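2-oxo-1,2-dihydroquinoline 8-monooxygenase, oxygenase component (Pseudomonas putida, PDB 1Z01) hydroxylates 2-oxo-1,2-dihydroquinoline at its 8-position, serving as the Rieske-type oxygenase component that activates dioxygen at a mononuclear iron. Local coordinates at the Fe (III) ion site. Coordinates in Å, arbitrary orientation; residue numbers count along the deposited sequence, not the author numbering.

The Fe (III) ion site. Residues 215, 218, 221, 225, 361, 365. With FE (Fe (III) ion), chain B.
The mononuclear iron is held by a facial triad of two histidines and one carboxylate, two imidazoles from the 3-10 helix 221-225 and one aspartate from the long helix 339-377. His221 shows how a ligand is aimed. Its CB sends CG into the crowded position between the backbone N and the carbonyl carbon (chi1 86°). Beyond CG, ND1 turns away from the metal and donates to the main-chain O of Asp218 at 2.6 Å. The bond bends to 142° at the hydrogen; the acceptor lies close to the imidazole plane, whereas the donor sits above the carbonyl plane, not on a lone pair. Held at ND1 by this bond and at NE2 by FE, the ring should be restrained from rotating, and the hydrogen bond may make the imidazole a stronger donor to iron. CD2 and CE1 straddle the tip, each beside FE at non-bonding range, and NE2 binds FE at 2.2 Å. The amide CG of Asn215 lies over one face of this ring, offset toward its rim; its OD1 stays 4.2 Å from FE, in the second shell.

His225 binds FE from an adjacent position through NE2 at 2.1 Å. Phe361 lies face to face with it, CZ 3.4 Å above the centre of the imidazole plane, while ND1 sits over the phenyl centre; this mutual cover should limit tilting. Asp365, its CG anti to the carbonyl carbon (chi1 -72°), thereby reaches from its helix to the metal and chelates unevenly: OD2 is 2.2 Å from FE and OD1 2.5 Å, OD1 also lying in plane at the edge of the His225 ring. Water 1 adds a ligand at 2.3 Å from FE, giving geometry between square pyramidal and trigonal bipyramidal, and probably marks a position that oxygen could take. At this iron the enzyme activates dioxygen to hydroxylate 2-oxo-1,2-dihydroquinoline at C8.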
loop_
_atom_site.group_PDB
_atom_site.type_symbol
_atom_site.label_atom_id
_atom_site.label_comp_id
_atom_site.label_asym_id
_atom_site.label_seq_id
_atom_site.Cartn_x
_atom_site.Cartn_y
_atom_site.Cartn_z
ATOM N N ASN A 215 23.010 10.246 -10.022
ATOM C CA ASN A 215 22.650 11.374 -10.867
ATOM C C ASN A 215 23.574 12.580 -10.691
ATOM O O ASN A 215 23.989 13.205 -11.671
ATOM C CB ASN A 215 21.193 11.765 -10.586
ATOM C CG ASN A 215 20.840 13.147 -11.109
ATOM O OD1 ASN A 215 21.087 14.161 -10.450
ATOM N ND2 ASN A 215 20.262 13.194 -12.297
ATOM N N ASP A 218 26.871 12.631 -12.885
ATOM C CA ASP A 218 26.721 12.165 -14.261
ATOM C C ASP A 218 26.863 13.399 -15.156
ATOM O O ASP A 218 26.136 14.375 -14.995
ATOM C CB ASP A 218 25.340 11.542 -14.466
ATOM C CG ASP A 218 25.227 10.794 -15.789
ATOM O OD1 ASP A 218 25.366 9.552 -15.791
ATOM O OD2 ASP A 218 25.009 11.448 -16.828
ATOM N N HIS A 221 23.637 14.160 -17.875
ATOM C CA HIS A 221 22.277 14.513 -17.481
ATOM C C HIS A 221 22.057 16.022 -17.493
ATOM O O HIS A 221 21.015 16.505 -17.057
ATOM C CB HIS A 221 21.951 13.962 -16.088
ATOM C CG HIS A 221 22.370 14.863 -14.971
ATOM N ND1 HIS A 221 23.669 14.932 -14.515
ATOM C CD2 HIS A 221 21.664 15.754 -14.238
ATOM C CE1 HIS A 221 23.745 15.827 -13.548
ATOM N NE2 HIS A 221 22.543 16.340 -13.360
ATOM N N HIS A 225 18.640 20.225 -16.932
ATOM C CA HIS A 225 18.630 21.609 -16.470
ATOM C C HIS A 225 18.512 22.649 -17.581
ATOM O O HIS A 225 18.480 23.847 -17.304
ATOM C CB HIS A 225 19.905 21.884 -15.674
ATOM C CG HIS A 225 20.095 20.968 -14.508
ATOM N ND1 HIS A 225 19.342 21.062 -13.356
ATOM C CD2 HIS A 225 20.938 19.926 -14.322
ATOM C CE1 HIS A 225 19.715 20.115 -12.512
ATOM N NE2 HIS A 225 20.681 19.412 -13.075
ATOM N N PHE A 361 16.897 24.516 -9.752
ATOM C CA PHE A 361 17.938 23.728 -10.399
ATOM C C PHE A 361 17.885 22.278 -9.914
ATOM O O PHE A 361 17.656 21.359 -10.700
ATOM C CB PHE A 361 19.325 24.308 -10.098
ATOM C CG PHE A 361 20.428 23.716 -10.944
ATOM C CD1 PHE A 361 20.655 24.175 -12.238
ATOM C CD2 PHE A 361 21.228 22.691 -10.452
ATOM C CE1 PHE A 361 21.665 23.625 -13.033
ATOM C CE2 PHE A 361 22.243 22.135 -11.241
ATOM C CZ PHE A 361 22.459 22.608 -12.534
ATOM N N ASP A 365 16.647 17.559 -10.668
ATOM C CA ASP A 365 17.362 16.322 -10.370
ATOM C C ASP A 365 16.495 15.406 -9.507
ATOM O O ASP A 365 16.534 14.188 -9.636
ATOM C CB ASP A 365 18.650 16.636 -9.611
ATOM C CG ASP A 365 19.698 17.280 -10.482
ATOM O OD1 ASP A 365 20.421 18.158 -9.972
ATOM O OD2 ASP A 365 19.814 16.908 -11.667
HETATM FE FE FE B . 21.724 17.957 -12.055
HETATM O O HOH W 1 23.731 18.809 -11.458
#